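Local structure of OmpT protein (Vibrio cholerae serotype O1, 6EHD) at residues 16-21 against 35-40; 98-103 against 297-302; 280-285 against 320-325. The protein probably acts as a general diffusion porin, a beta-barrel channel that lets ions and small hydrophilic solutes cross the outer membrane. The protein carries 1 engineered substitution. All blocks are in the same frame, centred on the assembly; numbering follows the deposited sequence.

Interaction 1. Residues 16-21 against 35-40; sequences QLRTEL and SSRAGV. With C8E ((hydroxyethyloxy)tri(ethyloxy)octane), chain G.
Gln16 and Arg37 join strands 9-24 and 30-47, the first long hairpin of the porin barrel, as an antiparallel hydrogen-bonded pair. Gln16 N to Arg37 O and Arg37 N to Gln16 O are both 3.0 Å. Beyond this pair the ladder gives way to a side chain: Ser36 OG accepts from Arg18 N at 2.9 Å, with an N-H...O angle of 163°, while the backbone of Ser36 bonds to Leu60 on its other flank.

The flat groups pile up on the face carrying Gln16, Arg18 and Arg37. The Gln16 amide stacks on the Arg37 guanidinium, the two side chains lying side by side and pointing the same way. The Arg18 guanidinium also lies flat on that of Arg37, centres 4.3 Å apart and planes only 11° from parallel. The Arg37 chain is bent: a chi2 of -84° puts CD 3.7 Å from Gln16 CB.

Acceptors around the stack probably ease the repulsion between its two charges. Arg37 uses NE and NH2 together, side-on, to grip Ser35 O within the guanidinium plane, NE being 3.0 Å from that oxygen. Arg37 NH1 forms a salt bridge to a buffer molecule, MES. Arg18 NE reaches Gln16 OE1 at 3.0 Å, approaching from above the amide plane, and Arg18 NH2 bonds to Gly301 O. The terminal oxygen of a detergent, O21, accepts from Arg37 NH2. Such a cluster of arginines on a porin's barrel wall is consistent with the basic side of a constriction zone.

Glu20, whose OE2 is taken by Tyr284, turns OE1 to a water; that water accepts from Arg18 NH2 and, at 2.8 Å, from Ser35 N.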
loop_
_atom_site.group_PDB
_atom_site.type_symbol
_atom_site.label_atom_id
_atom_site.label_comp_id
_atom_site.label_asym_id
_atom_site.label_seq_id
_atom_site.Cartn_x
_atom_site.Cartn_y
_atom_site.Cartn_z
ATOM N N GLN A 16 11.154 7.390 11.579
ATOM C CA GLN A 16 12.200 6.617 10.785
ATOM C C GLN A 16 13.007 7.555 9.957
ATOM O O GLN A 16 12.430 8.434 9.257
ATOM C CB GLN A 16 11.540 5.613 9.795
ATOM C CG GLN A 16 10.709 4.554 10.418
ATOM C CD GLN A 16 10.125 3.596 9.410
ATOM O OE1 GLN A 16 10.784 3.230 8.413
ATOM N NE2 GLN A 16 8.848 3.218 9.642
ATOM N N LEU A 17 14.342 7.403 9.970
ATOM C CA LEU A 17 15.157 8.000 8.903
ATOM C C LEU A 17 15.676 6.890 7.960
ATOM O O LEU A 17 16.009 5.820 8.441
ATOM C CB LEU A 17 16.410 8.725 9.436
ATOM C CG LEU A 17 16.100 9.769 10.532
ATOM C CD1 LEU A 17 17.409 10.335 11.100
ATOM C CD2 LEU A 17 15.281 10.871 9.874
ATOM N N ARG A 18 15.579 7.133 6.674
ATOM C CA ARG A 18 15.959 6.140 5.627
ATOM C C ARG A 18 17.009 6.724 4.648
ATOM O O ARG A 18 16.906 7.884 4.222
ATOM C CB ARG A 18 14.726 5.698 4.806
ATOM C CG ARG A 18 13.533 5.195 5.675
ATOM C CD ARG A 18 12.454 4.541 4.817
ATOM N NE ARG A 18 11.382 3.948 5.568
ATOM C CZ ARG A 18 10.388 3.234 5.034
ATOM N NH1 ARG A 18 9.476 2.743 5.812
ATOM N NH2 ARG A 18 10.261 3.099 3.729
ATOM N N THR A 19 17.980 5.897 4.246
ATOM C CA THR A 19 18.839 6.179 3.071
ATOM C C THR A 19 18.743 4.997 2.081
ATOM O O THR A 19 19.005 3.865 2.470
ATOM C CB THR A 19 20.292 6.293 3.577
ATOM O OG1 THR A 19 20.384 7.373 4.537
ATOM C CG2 THR A 19 21.277 6.523 2.456
ATOM N N GLU A 20 18.350 5.269 0.861
ATOM C CA GLU A 20 18.097 4.220 -0.189
ATOM C C GLU A 20 18.769 4.634 -1.525
ATOM O O GLU A 20 18.708 5.834 -1.915
ATOM C CB GLU A 20 16.552 4.040 -0.374
ATOM C CG GLU A 20 15.944 3.378 0.907
ATOM C CD GLU A 20 14.413 3.082 0.874
ATOM O OE1 GLU A 20 13.719 3.786 0.177
ATOM O OE2 GLU A 20 13.944 2.278 1.722
ATOM N N LEU A 21 19.415 3.658 -2.170
ATOM C CA LEU A 21 20.025 3.789 -3.499
ATOM C C LEU A 21 19.302 2.821 -4.424
ATOM O O LEU A 21 19.200 1.621 -4.072
ATOM C CB LEU A 21 21.457 3.373 -3.402
ATOM C CG LEU A 21 22.303 4.299 -2.493
ATOM C CD1 LEU A 21 22.299 3.867 -1.033
ATOM C CD2 LEU A 21 23.772 4.371 -2.969
ATOM N N SER A 35 11.863 7.262 2.080
ATOM C CA SER A 35 10.667 7.826 2.767
ATOM C C SER A 35 10.681 8.046 4.350
ATOM O O SER A 35 9.890 7.565 5.133
ATOM C CB SER A 35 9.503 6.990 2.470
ATOM O OG SER A 35 8.366 7.690 2.867
ATOM N N SER A 36 11.446 9.010 4.749
ATOM C CA SER A 36 11.618 9.313 6.159
ATOM C C SER A 36 10.375 10.055 6.745
ATOM O O SER A 36 9.727 10.813 6.026
ATOM C CB SER A 36 12.882 10.181 6.301
ATOM O OG SER A 36 14.061 9.478 5.824
ATOM N N ARG A 37 10.146 9.885 8.025
ATOM C CA ARG A 37 8.966 10.514 8.682
ATOM C C ARG A 37 9.147 10.678 10.166
ATOM O O ARG A 37 9.968 10.016 10.767
ATOM C CB ARG A 37 7.693 9.608 8.367
ATOM C CG ARG A 37 7.517 8.380 9.225
ATOM C CD ARG A 37 8.265 7.103 8.849
ATOM N NE ARG A 37 8.239 6.680 7.446
ATOM C CZ ARG A 37 7.388 5.808 6.898
ATOM N NH1 ARG A 37 6.467 5.208 7.596
ATOM N NH2 ARG A 37 7.520 5.572 5.621
ATOM N N ALA A 38 8.299 11.540 10.813
ATOM C CA ALA A 38 8.331 11.680 12.229
ATOM C C ALA A 38 6.899 12.104 12.698
ATOM O O ALA A 38 6.260 12.849 12.049
ATOM C CB ALA A 38 9.315 12.812 12.642
ATOM N N GLY A 39 6.438 11.575 13.791
ATOM C CA GLY A 39 5.060 11.958 14.302
ATOM C C GLY A 39 4.944 11.906 15.825
ATOM O O GLY A 39 5.919 11.579 16.549
ATOM N N VAL A 40 3.708 12.184 16.310
ATOM C CA VAL A 40 3.320 12.005 17.698
ATOM C C VAL A 40 1.963 11.316 17.735
ATOM O O VAL A 40 1.097 11.618 16.886
ATOM C CB VAL A 40 3.315 13.348 18.435
ATOM C CG1 VAL A 40 2.461 14.368 17.741
ATOM C CG2 VAL A 40 2.897 13.201 19.882
HETATM C C11 C8E G . 7.741 -8.050 5.285
HETATM O O12 C8E G . 8.487 -6.807 5.170
HETATM C C13 C8E G . 8.022 -6.018 4.044
HETATM C C14 C8E G . 8.642 -4.631 4.031
HETATM O O15 C8E G . 8.079 -3.973 5.192
HETATM C C16 C8E G . 8.823 -2.981 5.843
HETATM C C17 C8E G . 8.505 -1.813 5.029
HETATM O O18 C8E G . 8.046 -0.696 5.782
HETATM C C19 C8E G . 7.838 0.616 5.229
HETATM C C20 C8E G . 6.680 1.574 4.755
HETATM O O21 C8E G . 6.982 2.815 3.917
HETATM O O HOH W 1 11.366 4.612 1.437
#

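Interaction 2. Residues 98-103 against 297-302; sequences DYSYFF and YTNKGS. With C8E ((hydroxyethyloxy)tri(ethyloxy)octane), chain G.
Asn299 pushes its amide into the curve of residues 100-103, and the packing is tight there. Its CG stands anti to the backbone N (chi1 176°) and meets Phe102 O at 3.2 Å. ND2 bonds to Gly104 O and, weakly, to Ser100 OG at 2.9 Å. OD1 turns back on its own segment and accepts from Ser302 N, an Asx motif, and also from Ser302 OG, together fixing the amide's rotation. Ser302 CB presses to 3.2 Å from Tyr101 O. On the facing segment Asp98 OD1 accepts from Ser100 N, an Asx turn, and from Ser100 OG on its syn lone pair at 2.6 Å.

Residues 98-103 belong to the long loop that folds into the barrel, as L3 does in general porins; here it meets the connection between the last two barrel strands, close to the centre of the chain.

Away from Asn299 the packing is looser and water fills in. One water joins Asp98 OD2 and Ser100 O to Gly301 N; a second donates to Phe102 O and Ser302 OG; a third lies between Phe102 O and Tyr297 OH. On the detergent side, C14 sits 4.0 Å above the centre of the Tyr101 ring, whose hydroxyl bonds to Glu274.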
loop_
_atom_site.group_PDB
_atom_site.type_symbol
_atom_site.label_atom_id
_atom_site.label_comp_id
_atom_site.label_asym_id
_atom_site.label_seq_id
_atom_site.Cartn_x
_atom_site.Cartn_y
_atom_site.Cartn_z
ATOM N N ASP A 98 2.787 -9.325 -0.770
ATOM C CA ASP A 98 3.989 -8.688 -1.252
ATOM C C ASP A 98 4.918 -8.409 -0.030
ATOM O O ASP A 98 4.452 -7.643 0.901
ATOM C CB ASP A 98 3.705 -7.341 -2.023
ATOM C CG ASP A 98 5.002 -6.442 -2.147
ATOM O OD1 ASP A 98 6.123 -7.011 -2.342
ATOM O OD2 ASP A 98 4.895 -5.192 -2.015
ATOM N N TYR A 99 6.084 -9.070 0.039
ATOM C CA TYR A 99 6.983 -8.992 1.163
ATOM C C TYR A 99 8.261 -8.238 0.810
ATOM O O TYR A 99 9.222 -8.255 1.571
ATOM C CB TYR A 99 7.290 -10.385 1.687
ATOM C CG TYR A 99 6.035 -11.171 2.070
ATOM C CD1 TYR A 99 4.990 -10.597 2.809
ATOM C CD2 TYR A 99 5.901 -12.471 1.658
ATOM C CE1 TYR A 99 3.805 -11.298 3.053
ATOM C CE2 TYR A 99 4.719 -13.196 1.917
ATOM C CZ TYR A 99 3.696 -12.631 2.646
ATOM O OH TYR A 99 2.533 -13.413 2.916
ATOM N N SER A 100 8.245 -7.504 -0.310
ATOM C CA SER A 100 9.446 -6.756 -0.754
ATOM C C SER A 100 9.673 -5.403 -0.025
ATOM O O SER A 100 8.769 -4.851 0.646
ATOM C CB SER A 100 9.303 -6.493 -2.282
ATOM O OG SER A 100 8.291 -5.533 -2.583
ATOM N N TYR A 101 10.890 -4.845 -0.203
ATOM C CA TYR A 101 11.288 -3.498 0.271
ATOM C C TYR A 101 11.291 -2.445 -0.866
ATOM O O TYR A 101 11.260 -1.278 -0.565
ATOM C CB TYR A 101 12.676 -3.558 0.914
ATOM C CG TYR A 101 12.687 -3.935 2.325
ATOM C CD1 TYR A 101 12.553 -2.968 3.305
ATOM C CD2 TYR A 101 12.859 -5.262 2.726
ATOM C CE1 TYR A 101 12.483 -3.363 4.666
ATOM C CE2 TYR A 101 12.864 -5.630 4.077
ATOM C CZ TYR A 101 12.693 -4.645 5.057
ATOM O OH TYR A 101 12.658 -4.993 6.421
ATOM N N PHE A 102 11.273 -2.829 -2.161
ATOM C CA PHE A 102 11.382 -1.930 -3.307
ATOM C C PHE A 102 10.469 -2.141 -4.518
ATOM O O PHE A 102 9.838 -1.195 -4.994
ATOM C CB PHE A 102 12.838 -1.865 -3.879
ATOM C CG PHE A 102 13.863 -1.227 -2.987
ATOM C CD1 PHE A 102 13.923 0.117 -2.866
ATOM C CD2 PHE A 102 14.774 -2.057 -2.254
ATOM C CE1 PHE A 102 14.919 0.714 -2.049
ATOM C CE2 PHE A 102 15.803 -1.444 -1.482
ATOM C CZ PHE A 102 15.840 -0.076 -1.399
ATOM N N PHE A 103 10.357 -3.372 -5.019
ATOM C CA PHE A 103 9.839 -3.582 -6.400
ATOM C C PHE A 103 8.476 -4.286 -6.535
ATOM O O PHE A 103 7.858 -4.222 -7.575
ATOM C CB PHE A 103 10.880 -4.351 -7.226
ATOM C CG PHE A 103 12.252 -3.639 -7.324
ATOM C CD1 PHE A 103 12.298 -2.318 -7.837
ATOM C CD2 PHE A 103 13.406 -4.242 -6.837
ATOM C CE1 PHE A 103 13.543 -1.614 -7.880
ATOM C CE2 PHE A 103 14.631 -3.541 -6.873
ATOM C CZ PHE A 103 14.671 -2.241 -7.425
ATOM N N TYR A 297 1.122 0.959 -9.854
ATOM C CA TYR A 297 1.057 0.263 -8.521
ATOM C C TYR A 297 1.830 1.053 -7.479
ATOM O O TYR A 297 2.614 1.939 -7.841
ATOM C CB TYR A 297 1.559 -1.179 -8.676
ATOM C CG TYR A 297 3.105 -1.403 -8.771
ATOM C CD1 TYR A 297 3.810 -1.200 -9.980
ATOM C CD2 TYR A 297 3.873 -1.756 -7.629
ATOM C CE1 TYR A 297 5.188 -1.346 -10.098
ATOM C CE2 TYR A 297 5.207 -1.981 -7.749
ATOM C CZ TYR A 297 5.906 -1.735 -8.961
ATOM O OH TYR A 297 7.245 -1.982 -9.053
ATOM N N THR A 298 1.637 0.652 -6.212
ATOM C CA THR A 298 2.308 1.223 -5.059
ATOM C C THR A 298 3.084 0.145 -4.295
ATOM O O THR A 298 2.577 -0.951 -4.124
ATOM C CB THR A 298 1.224 1.948 -4.119
ATOM O OG1 THR A 298 1.489 1.770 -2.738
ATOM C CG2 THR A 298 -0.162 1.506 -4.347
ATOM N N ASN A 299 4.381 0.348 -4.057
ATOM C CA ASN A 299 5.167 -0.584 -3.229
ATOM C C ASN A 299 5.028 -0.064 -1.804
ATOM O O ASN A 299 5.572 1.070 -1.495
ATOM C CB ASN A 299 6.631 -0.579 -3.676
ATOM C CG ASN A 299 7.498 -1.444 -2.791
ATOM O OD1 ASN A 299 8.314 -0.914 -1.960
ATOM N ND2 ASN A 299 7.362 -2.777 -2.911
ATOM N N LYS A 300 4.325 -0.814 -0.939
ATOM C CA LYS A 300 4.104 -0.382 0.445
ATOM C C LYS A 300 5.422 -0.228 1.219
ATOM O O LYS A 300 5.598 0.702 2.015
ATOM C CB LYS A 300 3.152 -1.311 1.192
ATOM C CG LYS A 300 2.697 -0.804 2.554
ATOM C CD LYS A 300 1.591 -1.648 3.162
ATOM C CE LYS A 300 1.164 -1.210 4.528
ATOM N NZ LYS A 300 0.192 -2.154 5.082
ATOM N N GLY A 301 6.353 -1.154 1.022
ATOM C CA GLY A 301 7.619 -1.127 1.783
ATOM C C GLY A 301 8.391 0.210 1.678
ATOM O O GLY A 301 8.796 0.828 2.726
ATOM N N SER A 302 8.533 0.689 0.460
ATOM C CA SER A 302 9.324 1.888 0.229
ATOM C C SER A 302 8.449 3.158 0.056
ATOM O O SER A 302 9.006 4.270 -0.010
ATOM C CB SER A 302 10.172 1.715 -0.998
ATOM O OG SER A 302 9.380 1.687 -2.201
HETATM C C11 C8E G . 7.741 -8.050 5.285
HETATM O O12 C8E G . 8.487 -6.807 5.170
HETATM C C13 C8E G . 8.022 -6.018 4.044
HETATM C C14 C8E G . 8.642 -4.631 4.031
HETATM O O15 C8E G . 8.079 -3.973 5.192
HETATM C C16 C8E G . 8.823 -2.981 5.843
HETATM C C17 C8E G . 8.505 -1.813 5.029
HETATM O O18 C8E G . 8.046 -0.696 5.782
HETATM C C19 C8E G . 7.838 0.616 5.229
HETATM C C20 C8E G . 6.680 1.574 4.755
HETATM O O21 C8E G . 6.982 2.815 3.917
HETATM O O HOH W 2 6.192 -3.897 0.060
HETATM O O HOH W 3 9.043 -0.157 -7.584
HETATM O O HOH W 4 10.880 1.441 -4.449
#

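Interaction 3. Residues 280-285 against 320-325; sequences WARVYA and GARYYW. Engineered in segment 320-325: Tyr323 (natural residue Ile). With C8E ((hydroxyethyloxy)tri(ethyloxy)octane), chain G.
Arg282 and Arg322 are one of two hydrogen-bonded pairs between strands 281-285 and 320-324, which run antiparallel at 164° with axes 4.8 Å apart; Tyr284 with Gly320 is the other, and Tyr324 N to Trp280 O extends the ladder.

Tyr284 has CG between the backbone N and the carbonyl carbon (chi1 36°), and its ring lies across Gly320. Gly320 CA makes a CH-pi contact over the ring face, 4.1 Å from the centroid, an aromatic packed on a cross-strand glycine. Arg322 meets this ring at about a right angle and sends NE to Tyr284 OH at 3.0 Å; the same hydroxyl is bonded to Glu20.

Arg322 NH1 reaches Tyr324 OH, in the guanidinium plane, at 2.8 Å, and detergent O18 at 3.1 Å. Tyr324 OH also sits over the centre of the Arg282 guanidinium, 3.4 Å from CZ; there it is in contact, not bonded, and may partly screen the two like charges. Arg282 NH1 goes on to Tyr101 OH in the inward-folded loop.

On the face of Val283 and Ala321 the contacts are apolar: Val283 CG1 touches Ala321 CB at 3.7 Å. At the end of the ladder Trp280 CE3 comes to 4.1 Å from CE1 of the engineered Tyr323. Trp325, the C-terminal residue, takes part in a calcium site observed for this protein, though no calcium is bound to this chain here.

Strand 263-276 flanks 281-291, while 314-324 pairs on its other edge with 9-24, where Thr19 and Leu17 bond to Ala321 and Tyr323; the last strand thereby closes the barrel onto the first long one.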
loop_
_atom_site.group_PDB
_atom_site.type_symbol
_atom_site.label_atom_id
_atom_site.label_comp_id
_atom_site.label_asym_id
_atom_site.label_seq_id
_atom_site.Cartn_x
_atom_site.Cartn_y
_atom_site.Cartn_z
ATOM N N TRP A 280 16.199 -0.939 16.613
ATOM C CA TRP A 280 16.239 0.404 16.046
ATOM C C TRP A 280 17.057 0.558 14.716
ATOM O O TRP A 280 17.204 1.676 14.216
ATOM C CB TRP A 280 16.744 1.415 17.082
ATOM C CG TRP A 280 17.867 0.923 17.920
ATOM C CD1 TRP A 280 17.764 0.325 19.201
ATOM C CD2 TRP A 280 19.250 0.944 17.602
ATOM N NE1 TRP A 280 19.009 -0.048 19.639
ATOM C CE2 TRP A 280 19.940 0.324 18.696
ATOM C CE3 TRP A 280 19.976 1.399 16.511
ATOM C CZ2 TRP A 280 21.305 0.184 18.731
ATOM C CZ3 TRP A 280 21.326 1.191 16.533
ATOM C CH2 TRP A 280 21.970 0.578 17.630
ATOM N N ALA A 281 17.610 -0.543 14.147
ATOM C CA ALA A 281 18.402 -0.399 12.904
ATOM C C ALA A 281 18.324 -1.683 12.023
ATOM O O ALA A 281 18.516 -2.795 12.553
ATOM C CB ALA A 281 19.856 -0.114 13.194
ATOM N N ARG A 282 18.090 -1.459 10.714
ATOM C CA ARG A 282 18.204 -2.563 9.756
ATOM C C ARG A 282 18.645 -2.111 8.397
ATOM O O ARG A 282 18.570 -0.956 8.070
ATOM C CB ARG A 282 16.831 -3.239 9.607
ATOM C CG ARG A 282 15.793 -2.427 8.895
ATOM C CD ARG A 282 14.416 -3.170 8.774
ATOM N NE ARG A 282 13.770 -3.370 10.071
ATOM C CZ ARG A 282 12.482 -3.793 10.183
ATOM N NH1 ARG A 282 11.747 -4.100 9.083
ATOM N NH2 ARG A 282 11.911 -3.885 11.401
ATOM N N VAL A 283 19.113 -3.093 7.602
ATOM C CA VAL A 283 19.535 -2.872 6.212
ATOM C C VAL A 283 18.940 -3.994 5.326
ATOM O O VAL A 283 18.519 -5.040 5.817
ATOM C CB VAL A 283 21.094 -2.864 6.026
ATOM C CG1 VAL A 283 21.670 -1.655 6.831
ATOM C CG2 VAL A 283 21.706 -4.148 6.463
ATOM N N TYR A 284 18.921 -3.703 4.049
ATOM C CA TYR A 284 18.358 -4.677 3.095
ATOM C C TYR A 284 18.907 -4.458 1.664
ATOM O O TYR A 284 19.301 -3.332 1.278
ATOM C CB TYR A 284 16.787 -4.537 3.066
ATOM C CG TYR A 284 16.239 -3.146 3.224
ATOM C CD1 TYR A 284 16.036 -2.589 4.478
ATOM C CD2 TYR A 284 16.000 -2.352 2.146
ATOM C CE1 TYR A 284 15.608 -1.285 4.660
ATOM C CE2 TYR A 284 15.497 -1.042 2.306
ATOM C CZ TYR A 284 15.360 -0.481 3.585
ATOM O OH TYR A 284 14.869 0.832 3.703
ATOM N N ALA A 285 18.870 -5.539 0.854
ATOM C CA ALA A 285 19.282 -5.471 -0.523
ATOM C C ALA A 285 18.345 -6.379 -1.368
ATOM O O ALA A 285 18.027 -7.510 -0.904
ATOM C CB ALA A 285 20.721 -6.005 -0.650
ATOM N N GLY A 320 19.216 -0.417 1.013
ATOM C CA GLY A 320 18.701 0.635 1.983
ATOM C C GLY A 320 19.058 0.404 3.365
ATOM O O GLY A 320 19.415 -0.708 3.738
ATOM N N ALA A 321 18.951 1.464 4.192
ATOM C CA ALA A 321 19.178 1.333 5.612
ATOM C C ALA A 321 18.180 2.308 6.313
ATOM O O ALA A 321 17.770 3.371 5.746
ATOM C CB ALA A 321 20.598 1.839 6.022
ATOM N N ARG A 322 17.753 1.860 7.461
ATOM C CA ARG A 322 16.751 2.595 8.293
ATOM C C ARG A 322 17.206 2.726 9.738
ATOM O O ARG A 322 17.832 1.781 10.375
ATOM C CB ARG A 322 15.404 1.777 8.339
ATOM C CG ARG A 322 14.706 1.724 7.034
ATOM C CD ARG A 322 13.456 0.829 7.142
ATOM N NE ARG A 322 12.836 0.685 5.837
ATOM C CZ ARG A 322 11.656 0.069 5.683
ATOM N NH1 ARG A 322 11.024 -0.443 6.765
ATOM N NH2 ARG A 322 11.192 -0.101 4.461
ATOM N N TYR A 323 16.828 3.899 10.305
ATOM C CA TYR A 323 16.928 4.120 11.756
ATOM C C TYR A 323 15.498 4.381 12.324
ATOM O O TYR A 323 14.836 5.240 11.754
ATOM C CB TYR A 323 17.815 5.364 12.043
ATOM C CG TYR A 323 17.899 5.674 13.579
ATOM C CD1 TYR A 323 18.691 4.941 14.473
ATOM C CD2 TYR A 323 17.076 6.681 14.119
ATOM C CE1 TYR A 323 18.725 5.215 15.835
ATOM C CE2 TYR A 323 17.113 6.945 15.493
ATOM C CZ TYR A 323 17.916 6.245 16.329
ATOM O OH TYR A 323 17.957 6.514 17.701
ATOM N N TYR A 324 15.123 3.668 13.386
ATOM C CA TYR A 324 13.761 3.839 13.990
ATOM C C TYR A 324 13.893 4.446 15.395
ATOM O O TYR A 324 14.738 4.044 16.147
ATOM C CB TYR A 324 13.099 2.496 14.205
ATOM C CG TYR A 324 12.705 1.703 12.906
ATOM C CD1 TYR A 324 13.643 0.953 12.176
ATOM C CD2 TYR A 324 11.347 1.561 12.536
ATOM C CE1 TYR A 324 13.233 0.219 11.045
ATOM C CE2 TYR A 324 10.941 0.795 11.448
ATOM C CZ TYR A 324 11.875 0.122 10.694
ATOM O OH TYR A 324 11.418 -0.617 9.568
ATOM N N TRP A 325 12.912 5.269 15.789
ATOM C CA TRP A 325 12.723 5.602 17.220
ATOM C C TRP A 325 11.203 5.568 17.566
ATOM O O TRP A 325 10.372 5.598 16.623
ATOM C CB TRP A 325 13.362 6.963 17.542
ATOM C CG TRP A 325 12.746 8.223 16.943
ATOM C CD1 TRP A 325 11.797 9.057 17.620
ATOM C CD2 TRP A 325 12.871 8.770 15.645
ATOM N NE1 TRP A 325 11.417 10.058 16.828
ATOM C CE2 TRP A 325 12.040 9.947 15.608
ATOM C CE3 TRP A 325 13.652 8.444 14.486
ATOM C CZ2 TRP A 325 11.969 10.792 14.481
ATOM C CZ3 TRP A 325 13.553 9.288 13.356
ATOM C CH2 TRP A 325 12.712 10.434 13.349
ATOM O OXT TRP A 325 10.850 5.555 18.776
HETATM C C11 C8E G . 7.741 -8.050 5.285
HETATM O O12 C8E G . 8.487 -6.807 5.170
HETATM C C13 C8E G . 8.022 -6.018 4.044
HETATM C C14 C8E G . 8.642 -4.631 4.031
HETATM O O15 C8E G . 8.079 -3.973 5.192
HETATM C C16 C8E G . 8.823 -2.981 5.843
HETATM C C17 C8E G . 8.505 -1.813 5.029
HETATM O O18 C8E G . 8.046 -0.696 5.782
HETATM C C19 C8E G . 7.838 0.616 5.229
HETATM C C20 C8E G . 6.680 1.574 4.755
HETATM O O21 C8E G . 6.982 2.815 3.917
#

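Overall arrangement
From the N terminus, interaction 1 comes first and closes the short turn between strands 9-24 and 30-47. Interaction 2 then opens at 98-103 and closes only at 297-302, bringing the inward-folded loop against the late connection within the barrel. Interaction 3 starts before that closure, at 280-285, and ends at 320-325, so interactions 2 and 3 cross, whereas interaction 1 precedes both. Strands 9-24 and 314-324 are neighbours, placing interactions 1 and 3 side by side in the wall, centres about 10 Å apart. Interaction 2 lies inward, about 15 Å from each, and Phe102 packs on Glu20. One detergent chain touches all three.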